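Local coordinates for protein glucanase (Klebsiella pneumoniae, PDB 5GY3) that probably hydrolyses internal beta-1,4-glucosidic linkages in cellulose, lichenin and cereal beta-D-glucans as a family 8 glycoside hydrolase endoglucanase, at residues A[133-138]-A[146-151]. Numbering follows the deposited sequence.
Sequences MLPGVK and LNLNPS
Pro-135 sets CG and CD of its ring against the backbone of Asn-147 to Asn-149, where the loop leaving strand 130-133 packs against strand 145-148 in this family 8 glycoside hydrolase, whose catalytic domain is an (alpha/alpha)6 barrel. That strand is an outer member of a three-stranded antiparallel sheet: Leu-146 and Leu-148 bond through their backbones to Leu-198 and Val-196, and no direct hydrogen bond joins segments 133-138 and 146-151. The ring contact is close. CG of Pro-135 lies 3.1 Å from O of Asn-147, and CD comes equally near, so both methylene groups face a carbonyl oxygen that is buried here without any hydrogen-bond partner in the model. The same CG also reaches CA of Leu-148 at 3.9 Å.

Apolar packing involves Leu-134 and Leu-146. CD2 of Leu-134 sits 3.9 Å from CD1 of Leu-146 and nearly as close to its CD2, meeting the forked tip; the two side chains cross at about a right angle. In Leu-146, CG stands anti to the carbonyl carbon (chi1 -55°), which helps bring both methyls to Leu-134. Val-125 of strand 124-127 touches both leucines. CD2 of Leu-148 approaches the ring of Pro-135 more loosely, 4.3 Å from CD.

Polar linkage is indirect: one water donates to O of Met-133 and accepts from N of Asn-149, bridging the two backbones. The side chain of Asn-149 lies about 7 Å from that of Asp-87, the predicted nucleophile. ND2 of Asn-149 bonds to OD2 of Asp-217. OD1 of Asn-149 receives a weak bond from N of Ser-151 and a 2.6 Å bond from OG of Ser-151, which approaches from above the carbonyl plane, 39° out of it.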
loop_
_atom_site.group_PDB
_atom_site.type_symbol
_atom_site.label_atom_id
_atom_site.label_comp_id
_atom_site.label_asym_id
_atom_site.label_seq_id
_atom_site.Cartn_x
_atom_site.Cartn_y
_atom_site.Cartn_z
ATOM N N MET A 133 12.780 -3.572 -3.434
ATOM C CA MET A 133 12.360 -3.478 -2.043
ATOM C C MET A 133 11.693 -4.785 -1.618
ATOM O O MET A 133 10.694 -5.204 -2.217
ATOM C CB MET A 133 11.397 -2.313 -1.834
ATOM C CG MET A 133 10.889 -2.219 -0.408
ATOM S SD MET A 133 9.759 -0.831 -0.135
ATOM C CE MET A 133 10.904 0.554 -0.239
ATOM N N LEU A 134 12.265 -5.428 -0.604
ATOM C CA LEU A 134 11.692 -6.635 -0.026
ATOM C C LEU A 134 10.398 -6.310 0.720
ATOM O O LEU A 134 10.233 -5.196 1.225
ATOM C CB LEU A 134 12.683 -7.265 0.950
ATOM C CG LEU A 134 14.036 -7.724 0.385
ATOM C CD1 LEU A 134 15.005 -8.027 1.499
ATOM C CD2 LEU A 134 13.830 -8.947 -0.477
ATOM N N PRO A 135 9.468 -7.272 0.822
ATOM C CA PRO A 135 8.246 -7.026 1.617
ATOM C C PRO A 135 8.515 -6.867 3.103
ATOM O O PRO A 135 7.665 -6.318 3.814
ATOM C CB PRO A 135 7.391 -8.273 1.352
ATOM C CG PRO A 135 7.908 -8.833 0.050
ATOM C CD PRO A 135 9.384 -8.526 0.054
ATOM N N GLY A 136 9.642 -7.380 3.586
ATOM C CA GLY A 136 10.048 -7.247 4.975
ATOM C C GLY A 136 11.512 -7.607 5.088
ATOM O O GLY A 136 12.082 -8.229 4.186
ATOM N N VAL A 137 12.124 -7.187 6.200
ATOM C CA VAL A 137 13.564 -7.398 6.365
ATOM C C VAL A 137 13.898 -8.886 6.384
ATOM O O VAL A 137 14.919 -9.312 5.829
ATOM C CB VAL A 137 14.078 -6.690 7.634
ATOM C CG1 VAL A 137 15.531 -7.078 7.907
ATOM C CG2 VAL A 137 13.966 -5.180 7.489
ATOM N N LYS A 138 13.046 -9.702 7.003
ATOM C CA LYS A 138 13.290 -11.139 7.081
ATOM C C LYS A 138 12.170 -11.921 6.408
ATOM O O LYS A 138 11.021 -11.478 6.366
ATOM C CB LYS A 138 13.409 -11.629 8.533
ATOM C CG LYS A 138 14.639 -11.121 9.265
ATOM C CD LYS A 138 14.847 -11.848 10.590
ATOM C CE LYS A 138 13.563 -12.460 11.131
ATOM N NZ LYS A 138 12.597 -11.454 11.644
ATOM N N LEU A 146 13.635 -14.084 -4.665
ATOM C CA LEU A 146 12.992 -13.196 -3.709
ATOM C C LEU A 146 11.485 -13.299 -3.874
ATOM O O LEU A 146 10.975 -13.327 -4.998
ATOM C CB LEU A 146 13.417 -11.742 -3.910
ATOM C CG LEU A 146 14.903 -11.425 -3.891
ATOM C CD1 LEU A 146 15.096 -9.925 -4.082
ATOM C CD2 LEU A 146 15.517 -11.916 -2.596
ATOM N N ASN A 147 10.775 -13.360 -2.756
ATOM C CA ASN A 147 9.323 -13.262 -2.771
ATOM C C ASN A 147 8.954 -11.799 -2.610
ATOM O O ASN A 147 9.166 -11.209 -1.549
ATOM C CB ASN A 147 8.715 -14.125 -1.669
ATOM C CG ASN A 147 8.657 -15.587 -2.063
ATOM O OD1 ASN A 147 8.697 -15.912 -3.250
ATOM N ND2 ASN A 147 8.572 -16.478 -1.074
ATOM N N LEU A 148 8.424 -11.208 -3.671
ATOM C CA LEU A 148 8.108 -9.789 -3.703
ATOM C C LEU A 148 6.598 -9.599 -3.710
ATOM O O LEU A 148 5.834 -10.500 -4.064
ATOM C CB LEU A 148 8.715 -9.132 -4.942
ATOM C CG LEU A 148 10.219 -9.313 -5.149
ATOM C CD1 LEU A 148 10.631 -8.637 -6.450
ATOM C CD2 LEU A 148 10.962 -8.716 -3.957
ATOM N N ASN A 149 6.172 -8.406 -3.315
ATOM C CA ASN A 149 4.764 -8.030 -3.381
ATOM C C ASN A 149 4.710 -6.719 -4.159
ATOM O O ASN A 149 5.067 -5.659 -3.618
ATOM C CB ASN A 149 4.166 -7.892 -1.985
ATOM C CG ASN A 149 2.664 -7.710 -2.019
ATOM O OD1 ASN A 149 2.139 -6.963 -2.851
ATOM N ND2 ASN A 149 1.958 -8.404 -1.132
ATOM N N PRO A 150 4.338 -6.750 -5.440
ATOM C CA PRO A 150 4.384 -5.508 -6.225
ATOM C C PRO A 150 3.432 -4.439 -5.732
ATOM O O PRO A 150 3.632 -3.266 -6.072
ATOM C CB PRO A 150 4.029 -5.963 -7.654
ATOM C CG PRO A 150 3.364 -7.302 -7.494
ATOM C CD PRO A 150 4.068 -7.924 -6.290
ATOM N N SER A 151 2.423 -4.790 -4.928
ATOM C CA SER A 151 1.580 -3.771 -4.308
ATOM C C SER A 151 2.305 -3.005 -3.206
ATOM O O SER A 151 1.749 -2.036 -2.683
ATOM C CB SER A 151 0.298 -4.400 -3.756
ATOM O OG SER A 151 0.469 -4.945 -2.465
HETATM O O HOH W 1 7.931 -6.228 -2.447
#